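Local coordinates for protein mannan endo-1,6-alpha-mannosidase (Chaetomium thermophilum, PDB 6RY0) that probably cleaves or transfers alpha-1,6-mannosidic linkages, as a family 76 glycosidase thought to help attach GPI-anchored glycoproteins to the fungal cell wall, at residues G57-I62 against L107-P112; E142-N147 against P409-E414; V242-H247 against S261-L266. All blocks are in the same frame, centred on the assembly; numbering follows the deposited sequence.

Interaction 1 (G57-I62 against L107-P112)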
ATOM      1  N   GLY A  57      -8.417 -21.866  15.356  1.00 25.75           N
ATOM      2  CA  GLY A  57      -9.102 -22.380  14.188  1.00 25.21           C
ATOM      3  C   GLY A  57      -9.144 -21.456  12.980  1.00 23.60           C
ATOM      4  O   GLY A  57      -9.579 -21.886  11.919  1.00 24.96           O
ATOM      5  N   GLU A  58      -8.674 -20.218  13.117  1.00 19.73           N
ATOM      6  CA  GLU A  58      -8.709 -19.260  12.015  1.00 16.88           C
ATOM      7  C   GLU A  58      -7.320 -19.123  11.394  1.00 15.70           C
ATOM      8  O   GLU A  58      -6.340 -19.635  11.922  1.00 17.64           O
ATOM      9  CB  GLU A  58      -9.204 -17.909  12.507  1.00 17.58           C
ATOM     10  CG  GLU A  58     -10.551 -17.955  13.230  1.00 20.13           C
ATOM     11  CD  GLU A  58     -11.735 -18.149  12.312  1.00 23.75           C
ATOM     12  OE1 GLU A  58     -11.586 -18.056  11.084  1.00 25.20           O
ATOM     13  OE2 GLU A  58     -12.849 -18.369  12.830  1.00 26.35           O
ATOM     14  N   ILE A  59      -7.251 -18.421  10.271  1.00 14.15           N
ATOM     15  CA  ILE A  59      -6.029 -18.283   9.507  1.00 13.10           C
ATOM     16  C   ILE A  59      -5.375 -16.921   9.752  1.00 11.24           C
ATOM     17  O   ILE A  59      -5.935 -15.890   9.416  1.00 11.34           O
ATOM     18  CB  ILE A  59      -6.358 -18.413   8.009  1.00 14.31           C
ATOM     19  CG1 ILE A  59      -7.033 -19.749   7.695  1.00 16.07           C
ATOM     20  CG2 ILE A  59      -5.099 -18.212   7.168  1.00 14.76           C
ATOM     21  CD1 ILE A  59      -7.454 -19.889   6.251  1.00 17.39           C
ATOM     22  N   PRO A  60      -4.172 -16.911  10.325  1.00 10.62           N
ATOM     23  CA  PRO A  60      -3.526 -15.615  10.522  1.00  9.85           C
ATOM     24  C   PRO A  60      -3.225 -14.888   9.225  1.00  9.29           C
ATOM     25  O   PRO A  60      -2.836 -15.495   8.237  1.00 10.06           O
ATOM     26  CB  PRO A  60      -2.252 -15.959  11.284  1.00 10.52           C
ATOM     27  CG  PRO A  60      -2.531 -17.311  11.926  1.00 12.18           C
ATOM     28  CD  PRO A  60      -3.425 -18.007  10.962  1.00 11.76           C
ATOM     29  N   GLY A  61      -3.346 -13.574   9.282  1.00  8.47           N
ATOM     30  CA  GLY A  61      -2.895 -12.706   8.220  1.00  8.59           C
ATOM     31  C   GLY A  61      -3.956 -12.281   7.227  1.00  8.83           C
ATOM     32  O   GLY A  61      -3.658 -11.454   6.376  1.00 10.87           O
ATOM     33  N   ILE A  62      -5.160 -12.829   7.310  1.00  8.82           N
ATOM     34  CA  ILE A  62      -6.226 -12.440   6.413  1.00  8.89           C
ATOM     35  C   ILE A  62      -7.418 -11.905   7.174  1.00  9.28           C
ATOM     36  O   ILE A  62      -7.689 -12.296   8.314  1.00 11.85           O
ATOM     37  CB  ILE A  62      -6.692 -13.585   5.466  1.00 10.49           C
ATOM     38  CG1 ILE A  62      -7.189 -14.796   6.261  1.00 13.11           C
ATOM     39  CG2 ILE A  62      -5.582 -13.951   4.506  1.00 11.66           C
ATOM     40  CD1 ILE A  62      -7.915 -15.832   5.400  1.00 15.87           C
ATOM     41  N   LEU A 107       3.970 -13.546   9.073  1.00  8.17           N
ATOM     42  CA  LEU A 107       4.767 -14.746   8.874  1.00  8.57           C
ATOM     43  C   LEU A 107       3.941 -15.883   8.312  1.00  8.72           C
ATOM     44  O   LEU A 107       4.474 -16.753   7.617  1.00  9.21           O
ATOM     45  CB  LEU A 107       5.394 -15.162  10.181  1.00  9.00           C
ATOM     46  CG  LEU A 107       6.531 -14.262  10.663  1.00 10.35           C
ATOM     47  CD1 LEU A 107       7.013 -14.688  12.026  1.00 11.37           C
ATOM     48  CD2 LEU A 107       7.688 -14.241   9.680  1.00 11.31           C
ATOM     49  N   HIS A 108       2.646 -15.934   8.602  1.00  8.26           N
ATOM     50  CA  HIS A 108       1.848 -17.068   8.166  1.00  8.69           C
ATOM     51  C   HIS A 108       1.690 -17.113   6.663  1.00  8.73           C
ATOM     52  O   HIS A 108       1.503 -18.182   6.099  1.00 10.00           O
ATOM     53  CB  HIS A 108       0.468 -17.029   8.836  1.00  9.44           C
ATOM     54  CG  HIS A 108      -0.288 -18.302   8.706  1.00 11.24           C
ATOM     55  ND1 HIS A 108      -0.086 -19.359   9.559  1.00 14.29           N
ATOM     56  CD2 HIS A 108      -1.229 -18.704   7.818  1.00 13.43           C
ATOM     57  CE1 HIS A 108      -0.879 -20.351   9.208  1.00 15.39           C
ATOM     58  NE2 HIS A 108      -1.583 -19.984   8.156  1.00 14.83           N
ATOM     59  N   GLN A 109       1.763 -15.951   6.007  1.00  7.82           N
ATOM     60  CA  GLN A 109       1.389 -15.815   4.597  1.00  7.63           C
ATOM     61  C   GLN A 109       2.596 -15.835   3.636  1.00  7.75           C
ATOM     62  O   GLN A 109       2.406 -15.607   2.444  1.00  8.11           O
ATOM     63  CB  GLN A 109       0.563 -14.557   4.401  1.00  8.02           C
ATOM     64  CG  GLN A 109      -0.800 -14.643   5.121  1.00  8.54           C
ATOM     65  CD  GLN A 109      -1.664 -15.767   4.611  1.00  8.32           C
ATOM     66  OE1 GLN A 109      -1.528 -16.197   3.467  1.00  9.12           O
ATOM     67  NE2 GLN A 109      -2.571 -16.251   5.442  1.00  9.93           N
ATOM     68  N   VAL A 110       3.803 -16.144   4.137  1.00  7.57           N
ATOM     69  CA  VAL A 110       5.004 -15.988   3.322  1.00  7.84           C
ATOM     70  C   VAL A 110       5.169 -17.049   2.243  1.00  7.93           C
ATOM     71  O   VAL A 110       5.918 -16.844   1.300  1.00  7.50           O
ATOM     72  CB  VAL A 110       6.270 -15.980   4.183  1.00  8.26           C
ATOM     73  CG1 VAL A 110       6.242 -14.807   5.171  1.00  8.99           C
ATOM     74  CG2 VAL A 110       6.508 -17.324   4.909  1.00  8.92           C
ATOM     75  N   GLY A 111       4.489 -18.183   2.356  1.00  8.48           N
ATOM     76  CA  GLY A 111       4.642 -19.263   1.398  1.00  9.41           C
ATOM     77  C   GLY A 111       5.867 -20.115   1.692  1.00 10.29           C
ATOM     78  O   GLY A 111       6.764 -19.718   2.422  1.00  9.71           O
ATOM     79  N   PRO A 112       5.938 -21.286   1.072  1.00 11.70           N
ATOM     80  CA  PRO A 112       7.045 -22.210   1.315  1.00 12.53           C
ATOM     81  C   PRO A 112       8.398 -21.623   0.909  1.00 11.57           C
ATOM     82  O   PRO A 112       9.424 -22.055   1.433  1.00 13.22           O
ATOM     83  CB  PRO A 112       6.634 -23.456   0.484  1.00 14.75           C
ATOM     84  CG  PRO A 112       5.720 -22.933  -0.564  1.00 16.23           C
ATOM     85  CD  PRO A 112       4.934 -21.886   0.170  1.00 13.77           C
TER

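Interaction 2 (E142-N147 against P409-E414)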
ATOM      1  N   GLU A 142      11.896  -0.861   7.534  1.00  6.91           N
ATOM      2  CA  GLU A 142      12.077   0.586   7.673  1.00  7.05           C
ATOM      3  C   GLU A 142      11.706   1.109   9.037  1.00  7.08           C
ATOM      4  O   GLU A 142      12.289   2.087   9.523  1.00  8.07           O
ATOM      5  CB  GLU A 142      11.205   1.306   6.621  1.00  6.81           C
ATOM      6  CG  GLU A 142      11.697   1.137   5.196  1.00  7.03           C
ATOM      7  CD  GLU A 142      10.650   1.454   4.148  1.00  6.92           C
ATOM      8  OE1 GLU A 142       9.457   1.604   4.500  1.00  7.65           O
ATOM      9  OE2 GLU A 142      11.019   1.516   2.938  1.00  7.41           O
ATOM     10  N   ASN A 143      10.709   0.500   9.643  1.00  7.12           N
ATOM     11  CA  ASN A 143      10.175   0.971  10.921  1.00  7.74           C
ATOM     12  C   ASN A 143      10.820   0.262  12.115  1.00  8.29           C
ATOM     13  O   ASN A 143      10.451   0.501  13.248  1.00  8.66           O
ATOM     14  CB  ASN A 143       8.654   0.812  10.944  1.00  7.67           C
ATOM     15  CG  ASN A 143       7.944   1.834  10.095  1.00  8.00           C
ATOM     16  OD1 ASN A 143       8.573   2.678   9.480  1.00  9.06           O
ATOM     17  ND2 ASN A 143       6.602   1.747  10.033  1.00  7.77           N
ATOM     18  N   LYS A 144      11.774  -0.625  11.865  1.00  8.22           N
ATOM     19  CA  LYS A 144      12.428  -1.396  12.928  1.00  8.70           C
ATOM     20  C   LYS A 144      11.403  -2.208  13.719  1.00  8.72           C
ATOM     21  O   LYS A 144      11.521  -2.395  14.919  1.00  9.63           O
ATOM     22  CB  LYS A 144      13.305  -0.505  13.811  1.00 10.23           C
ATOM     23  CG  LYS A 144      14.392   0.177  13.039  1.00 12.88           C
ATOM     24  CD  LYS A 144      15.273   1.084  13.882  1.00 16.92           C
ATOM     25  CE  LYS A 144      16.059   0.372  14.912  1.00 20.89           C
ATOM     26  NZ  LYS A 144      16.963   1.365  15.531  1.00 23.75           N
ATOM     27  N   PHE A 145      10.385  -2.696  13.013  1.00  8.04           N
ATOM     28  CA  PHE A 145       9.399  -3.592  13.630  1.00  8.42           C
ATOM     29  C   PHE A 145      10.154  -4.810  14.169  1.00  8.89           C
ATOM     30  O   PHE A 145      11.068  -5.316  13.515  1.00  9.53           O
ATOM     31  CB  PHE A 145       8.368  -3.973  12.567  1.00  8.49           C
ATOM     32  CG  PHE A 145       7.136  -4.653  13.075  1.00  8.89           C
ATOM     33  CD1 PHE A 145       6.231  -3.977  13.858  1.00  9.65           C
ATOM     34  CD2 PHE A 145       6.833  -5.926  12.692  1.00 11.90           C
ATOM     35  CE1 PHE A 145       5.079  -4.577  14.294  1.00 10.21           C
ATOM     36  CE2 PHE A 145       5.686  -6.531  13.108  1.00 13.71           C
ATOM     37  CZ  PHE A 145       4.814  -5.858  13.929  1.00 12.01           C
ATOM     38  N   PRO A 146       9.787  -5.317  15.350  1.00  9.12           N
ATOM     39  CA  PRO A 146      10.568  -6.428  15.897  1.00 10.60           C
ATOM     40  C   PRO A 146      10.762  -7.570  14.925  1.00  9.71           C
ATOM     41  O   PRO A 146       9.866  -7.949  14.168  1.00 10.04           O
ATOM     42  CB  PRO A 146       9.744  -6.857  17.120  1.00 13.06           C
ATOM     43  CG  PRO A 146       9.094  -5.560  17.565  1.00 13.86           C
ATOM     44  CD  PRO A 146       8.748  -4.845  16.285  1.00 11.08           C
ATOM     45  N   ASN A 147      11.950  -8.138  14.947  1.00  9.86           N
ATOM     46  CA  ASN A 147      12.297  -9.198  14.024  1.00  9.49           C
ATOM     47  C   ASN A 147      11.600 -10.492  14.359  1.00  9.51           C
ATOM     48  O   ASN A 147      11.486 -10.849  15.529  1.00 10.83           O
ATOM     49  CB  ASN A 147      13.798  -9.453  14.055  1.00 10.26           C
ATOM     50  CG  ASN A 147      14.616  -8.316  13.495  1.00 10.12           C
ATOM     51  OD1 ASN A 147      14.173  -7.559  12.620  1.00  9.98           O
ATOM     52  ND2 ASN A 147      15.845  -8.199  13.964  1.00 11.74           N
ATOM     53  N   PRO A 409      12.077   8.917  10.637  1.00 10.41           N
ATOM     54  CA  PRO A 409      11.979   8.583   9.219  1.00  9.89           C
ATOM     55  C   PRO A 409      12.274   7.105   9.007  1.00  9.55           C
ATOM     56  O   PRO A 409      12.838   6.441   9.899  1.00  9.75           O
ATOM     57  CB  PRO A 409      13.064   9.449   8.605  1.00 11.37           C
ATOM     58  CG  PRO A 409      14.094   9.574   9.694  1.00 13.34           C
ATOM     59  CD  PRO A 409      13.313   9.654  10.957  1.00 12.82           C
ATOM     60  N   PRO A 410      11.929   6.574   7.824  1.00  9.16           N
ATOM     61  CA  PRO A 410      12.311   5.192   7.526  1.00  8.56           C
ATOM     62  C   PRO A 410      13.807   4.986   7.760  1.00  8.49           C
ATOM     63  O   PRO A 410      14.631   5.807   7.337  1.00  9.67           O
ATOM     64  CB  PRO A 410      11.962   5.049   6.034  1.00  9.41           C
ATOM     65  CG  PRO A 410      11.121   6.205   5.699  1.00 12.21           C
ATOM     66  CD  PRO A 410      11.237   7.242   6.704  1.00 10.18           C
ATOM     67  N   ALA A 411      14.148   3.890   8.410  1.00  8.40           N
ATOM     68  CA  ALA A 411      15.543   3.519   8.630  1.00  9.07           C
ATOM     69  C   ALA A 411      16.153   2.999   7.331  1.00  8.77           C
ATOM     70  O   ALA A 411      15.450   2.501   6.436  1.00  9.05           O
ATOM     71  CB  ALA A 411      15.626   2.450   9.694  1.00 10.34           C
ATOM     72  N   THR A 412      17.472   3.100   7.257  1.00  9.37           N
ATOM     73  CA  THR A 412      18.259   2.377   6.279  1.00  9.25           C
ATOM     74  C   THR A 412      19.024   1.270   7.011  1.00  9.17           C
ATOM     75  O   THR A 412      18.881   1.101   8.236  1.00 10.44           O
ATOM     76  CB  THR A 412      19.242   3.258   5.539  1.00  9.82           C
ATOM     77  OG1 THR A 412      20.313   3.603   6.422  1.00 11.27           O
ATOM     78  CG2 THR A 412      18.599   4.531   4.947  1.00 11.04           C
ATOM     79  N   ASN A 413      19.879   0.540   6.291  1.00  9.32           N
ATOM     80  CA  ASN A 413      20.715  -0.449   6.928  1.00 10.52           C
ATOM     81  C   ASN A 413      21.719   0.168   7.909  1.00 11.29           C
ATOM     82  O   ASN A 413      22.336  -0.560   8.663  1.00 12.39           O
ATOM     83  CB  ASN A 413      21.404  -1.396   5.943  1.00 11.09           C
ATOM     84  CG  ASN A 413      22.414  -0.734   5.051  1.00 12.21           C
ATOM     85  OD1 ASN A 413      22.829   0.416   5.242  1.00 13.46           O
ATOM     86  ND2 ASN A 413      22.864  -1.504   4.068  1.00 13.19           N
ATOM     87  N   GLU A 414      21.860   1.493   7.943  0.89 11.03           N
ATOM     88  CA  GLU A 414      22.725   2.124   8.934  0.89 12.74           C
ATOM     89  C   GLU A 414      22.220   1.908  10.357  0.89 13.03           C
ATOM     90  O   GLU A 414      23.026   1.719  11.271  0.89 14.74           O
ATOM     91  CB  GLU A 414      22.874   3.616   8.641  0.89 14.23           C
ATOM     92  CG  GLU A 414      23.717   3.878   7.422  0.89 18.91           C
ATOM     93  CD  GLU A 414      23.956   5.355   7.153  0.89 23.11           C
ATOM     94  OE1 GLU A 414      23.480   6.208   7.939  0.89 24.18           O
ATOM     95  OE2 GLU A 414      24.607   5.673   6.135  0.89 25.35           O
TER
HETATM   96  O   HOH W   1      12.069   4.206  11.382  1.00 11.28           O

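Interaction 3 (V242-H247 against S261-L266)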
ATOM      1  N   VAL A 242      -2.396   9.794 -13.348  1.00  6.95           N
ATOM      2  CA  VAL A 242      -1.901   8.427 -13.395  1.00  6.93           C
ATOM      3  C   VAL A 242      -3.066   7.479 -13.635  1.00  6.71           C
ATOM      4  O   VAL A 242      -3.959   7.303 -12.781  1.00  7.43           O
ATOM      5  CB  VAL A 242      -1.113   8.063 -12.128  1.00  7.05           C
ATOM      6  CG1 VAL A 242      -0.613   6.617 -12.219  1.00  7.56           C
ATOM      7  CG2 VAL A 242       0.059   9.024 -11.931  1.00  7.32           C
ATOM      8  N   TYR A 243      -3.104   6.936 -14.841  1.00  6.92           N
ATOM      9  CA  TYR A 243      -4.177   6.098 -15.321  1.00  7.43           C
ATOM     10  C   TYR A 243      -3.984   4.640 -14.870  1.00  7.53           C
ATOM     11  O   TYR A 243      -3.022   4.303 -14.200  1.00  7.85           O
ATOM     12  CB  TYR A 243      -4.228   6.210 -16.854  1.00  7.93           C
ATOM     13  CG  TYR A 243      -4.374   7.649 -17.327  1.00  7.99           C
ATOM     14  CD1 TYR A 243      -5.367   8.465 -16.823  1.00  8.62           C
ATOM     15  CD2 TYR A 243      -3.492   8.168 -18.253  1.00  8.51           C
ATOM     16  CE1 TYR A 243      -5.492   9.771 -17.250  1.00  9.69           C
ATOM     17  CE2 TYR A 243      -3.599   9.472 -18.683  1.00  9.44           C
ATOM     18  CZ  TYR A 243      -4.614  10.287 -18.169  1.00  9.74           C
ATOM     19  OH  TYR A 243      -4.774  11.600 -18.566  1.00 10.97           O
ATOM     20  N   ASP A 244      -4.940   3.805 -15.222  1.00  8.14           N
ATOM     21  CA  ASP A 244      -5.019   2.480 -14.623  1.00  8.58           C
ATOM     22  C   ASP A 244      -4.234   1.393 -15.354  1.00  8.26           C
ATOM     23  O   ASP A 244      -3.678   0.520 -14.701  1.00  9.07           O
ATOM     24  CB  ASP A 244      -6.481   2.042 -14.472  1.00  9.29           C
ATOM     25  CG  ASP A 244      -6.607   0.872 -13.525  1.00 10.98           C
ATOM     26  OD1 ASP A 244      -6.392   1.127 -12.308  1.00 12.60           O
ATOM     27  OD2 ASP A 244      -6.850  -0.281 -13.957  1.00 12.57           O
ATOM     28  N   GLY A 245      -4.194   1.401 -16.669  1.00  8.99           N
ATOM     29  CA  GLY A 245      -3.514   0.337 -17.403  1.00  9.17           C
ATOM     30  C   GLY A 245      -3.969   0.240 -18.847  1.00  9.56           C
ATOM     31  O   GLY A 245      -4.710   1.108 -19.307  1.00 10.84           O
ATOM     32  N   GLY A 246      -3.492  -0.802 -19.519  1.00  9.99           N
ATOM     33  CA  GLY A 246      -3.826  -1.063 -20.903  1.00 10.24           C
ATOM     34  C   GLY A 246      -3.550  -2.532 -21.191  1.00  9.50           C
ATOM     35  O   GLY A 246      -2.918  -3.220 -20.382  1.00  9.92           O
ATOM     36  N   HIS A 247      -4.025  -3.041 -22.322  1.00 10.04           N
ATOM     37  CA  HIS A 247      -3.918  -4.458 -22.640  1.00 10.48           C
ATOM     38  C   HIS A 247      -2.880  -4.745 -23.709  1.00  9.87           C
ATOM     39  O   HIS A 247      -2.736  -4.005 -24.707  1.00 10.28           O
ATOM     40  CB  HIS A 247      -5.260  -5.005 -23.113  1.00 12.09           C
ATOM     41  CG  HIS A 247      -6.312  -4.989 -22.055  1.00 13.68           C
ATOM     42  ND1 HIS A 247      -7.167  -3.925 -21.882  1.00 14.88           N
ATOM     43  CD2 HIS A 247      -6.647  -5.900 -21.111  1.00 15.49           C
ATOM     44  CE1 HIS A 247      -7.988  -4.181 -20.877  1.00 16.07           C
ATOM     45  NE2 HIS A 247      -7.688  -5.374 -20.387  1.00 16.65           N
ATOM     46  N   SER A 261      -6.690   6.708  -6.545  1.00  6.99           N
ATOM     47  CA  SER A 261      -5.792   7.514  -5.737  1.00  7.33           C
ATOM     48  C   SER A 261      -4.485   6.798  -5.432  1.00  7.78           C
ATOM     49  O   SER A 261      -3.409   7.414  -5.445  1.00  8.19           O
ATOM     50  CB  SER A 261      -6.501   7.893  -4.446  1.00  7.73           C
ATOM     51  OG  SER A 261      -6.759   6.779  -3.621  1.00  7.54           O
ATOM     52  N   TYR A 262      -4.565   5.505  -5.159  1.00  8.10           N
ATOM     53  CA  TYR A 262      -3.371   4.779  -4.717  1.00  8.68           C
ATOM     54  C   TYR A 262      -2.336   4.640  -5.817  1.00  7.49           C
ATOM     55  O   TYR A 262      -1.175   4.415  -5.504  1.00  7.93           O
ATOM     56  CB  TYR A 262      -3.723   3.419  -4.083  1.00 11.11           C
ATOM     57  CG  TYR A 262      -4.083   2.253  -5.000  1.00 12.33           C
ATOM     58  CD1 TYR A 262      -4.747   2.423  -6.220  1.00 13.09           C
ATOM     59  CD2 TYR A 262      -3.767   0.965  -4.620  1.00 14.16           C
ATOM     60  CE1 TYR A 262      -5.089   1.350  -7.027  1.00 14.89           C
ATOM     61  CE2 TYR A 262      -4.129  -0.112  -5.431  1.00 15.05           C
ATOM     62  CZ  TYR A 262      -4.768   0.084  -6.646  1.00 15.77           C
ATOM     63  OH  TYR A 262      -5.101  -0.963  -7.471  1.00 18.07           O
ATOM     64  N   ASN A 263      -2.724   4.714  -7.077  1.00  7.21           N
ATOM     65  CA  ASN A 263      -1.748   4.621  -8.157  1.00  7.35           C
ATOM     66  C   ASN A 263      -0.843   5.833  -8.190  1.00  6.89           C
ATOM     67  O   ASN A 263       0.392   5.722  -8.127  1.00  6.97           O
ATOM     68  CB  ASN A 263      -2.441   4.421  -9.519  1.00  7.58           C
ATOM     69  CG  ASN A 263      -2.735   2.983  -9.819  1.00  8.74           C
ATOM     70  OD1 ASN A 263      -1.987   2.095  -9.403  1.00 10.05           O
ATOM     71  ND2 ASN A 263      -3.785   2.732 -10.593  1.00  9.26           N
ATOM     72  N   ALA A 264      -1.414   7.021  -8.235  1.00  7.50           N
ATOM     73  CA  ALA A 264      -0.591   8.230  -8.207  1.00  7.10           C
ATOM     74  C   ALA A 264       0.174   8.317  -6.899  1.00  6.59           C
ATOM     75  O   ALA A 264       1.350   8.697  -6.890  1.00  6.77           O
ATOM     76  CB  ALA A 264      -1.437   9.484  -8.437  1.00  8.02           C
ATOM     77  N   ALA A 265      -0.462   8.005  -5.777  1.00  6.22           N
ATOM     78  CA  ALA A 265       0.220   8.146  -4.501  1.00  6.69           C
ATOM     79  C   ALA A 265       1.385   7.165  -4.370  1.00  6.04           C
ATOM     80  O   ALA A 265       2.409   7.522  -3.771  1.00  6.18           O
ATOM     81  CB  ALA A 265      -0.751   7.967  -3.327  1.00  7.52           C
ATOM     82  N   LEU A 266       1.265   5.946  -4.890  1.00  5.99           N
ATOM     83  CA  LEU A 266       2.355   5.000  -4.791  1.00  5.83           C
ATOM     84  C   LEU A 266       3.531   5.460  -5.646  1.00  5.85           C
ATOM     85  O   LEU A 266       4.685   5.313  -5.258  1.00  6.24           O
ATOM     86  CB  LEU A 266       1.888   3.590  -5.178  1.00  6.04           C
ATOM     87  CG  LEU A 266       2.908   2.483  -4.891  1.00  6.40           C
ATOM     88  CD1 LEU A 266       3.468   2.555  -3.487  1.00  6.49           C
ATOM     89  CD2 LEU A 266       2.239   1.145  -5.110  1.00  7.13           C
TER
HETATM   90  O   HOH W   2      -4.086   7.907 -10.103  1.00  8.54           O
HETATM   91  O   HOH W   3      -5.356   4.978 -11.905  1.00  9.02           O
HETATM   92  O   HOH W   4      -3.533  -0.071 -11.956  1.00  9.63           O
HETATM   93  O   HOH W   5      -5.980  -0.746 -10.469  1.00 35.41           O

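Interaction 1 (G57-I62 against L107-P112)
The carbonyl oxygen of P60 takes the amide of Q109 in a nearly straight hydrogen bond, NE2 of Q109 to O of P60 2.9 Å with an N-H...O angle of 169°. The oxygen lies close to the amide plane of Q109, and the donor comes in along the plane of the P60 carbonyl. Q109 reaches it with a chain folded at chi2 (-61°), and its OE1 is bonded to W76 NE1, so both ends of the amide are engaged and its rotation is fixed.

Beside this bond, P60 lays its ring over the imidazole of H108. P60 CD stands 3.7 Å from the centroid of the H108 ring and almost exactly on the ring normal, a CH-pi contact over the face, while P60 CB packs 3.8 Å from H108 CB. A chi1 of -166° points the H108 ring away from its backbone N and turns it toward the proline. I59 adds its CG2 branch, 3.6 Å from Q109 NE2 and also near H108 CD2. I62 CG2 approaches the same amide nitrogen from a little farther off.

P60 and G61 are the two central residues of a type II beta turn from I59 to I62. G61 has the positive phi this turn asks of its third residue, and its N bonds to Y51 OH. The bond accepted by P60 O is thus one made by the central peptide of the turn, which tethers the loop before helix 76-93 to the chain that follows helix 99-108. Proline followed by glycine at the turn's centre is the classic type II pattern.

Interaction 2 (E142-N147 against P409-E414)
E142 and P410 bring their backbones together with CA atoms 4.6 Å apart, where the end of helix 127-142 meets the extended chain of 409-411. The helix closes in a Schellman motif, with K144 at positive phi, and the carbonyl of E142 faces residues 409-411. A411 N donates to E142 O at 2.8 Å, nearly straight at 172°, in the carbonyl plane and on a lone pair. One water adds a second grip: it donates to E142 O and also to P409 O, bridging two acceptors that could not bond to each other directly.

Around this polar centre the side chains fit closely. CB and CG of E142 pack against CB of P410, with E142 CB 3.9 Å from P410 CB. Beyond CG the E142 chain is extended and carries the carboxylate away to a salt bridge with R208. P410 also rests against V333, Q336 and I337 of helix 323-337. The methyl of A411 points at the helix end, A411 CB lying 3.4 Å from E142 O, and K144 CG grazes A411 CB at 4.2 Å.

A carbonyl in the last helical turn tends to be rich in negative charge, so two donors are probably welcome there. The contact therefore joins backbone polarity, well satisfied at E142 O, to a thin apolar layer of proline, alanine and methylene groups.

Interaction 3 (V242-H247 against S261-L266)
N263 leaves helix 261-278 toward V242, and N263 CB touches V242 CG1 at 3.9 Å. At the tip, ND2 is held by two waters: one, 3.0 Å from N263 ND2, donates to V242 O, and the other, 3.1 Å from N263 ND2, donates to D244 O and, weakly, to D244 OD1. D244 OD1 itself stays 3.5 Å from N263 ND2, with the carboxylate and amide planes turned 50° apart, so the polar link between the segments runs through water. The D244 carboxylate is turned away from the backbone N (chi1 -164°), which brings OD1 round toward N263; OD2 bonds to Y193 OH, and a further water spans OD1 and Y262 OH.

The side chain of V242 makes the apolar part of the contact. V242 CG2 packs 3.8 Å from A264 CB, and helix 281-298 adjoins both residues, with L290 on V242 and I294 and F298 on A264. N263 also rests on T196 and I197 of helix 196-213.

This is consistent with a helix of the (alpha/alpha)6 barrel of family 76, packed among its neighbours, with the chain leading into strand 245-247 folded over its first turn.

In the fold
All three contacts pin a loop against the start or end of a helix, yet no two use the same helix. Interactions 2 and 3 are buried and lie on opposite sides of the chain's centre; interaction 1 is partly buried and farthest out, its centre about 19 Å from the centre of the chain. Interaction 1 works by one side-chain amide bond and a ring face, interaction 2 by a backbone bond backed by water, and interaction 3 by apolar contact with a water network and no direct bond. Along the chain, interaction 3 is nested inside the long loop closed by interaction 2, whereas interaction 1 closes before either opens. Helix 323-337 borders both interactions 2 and 3.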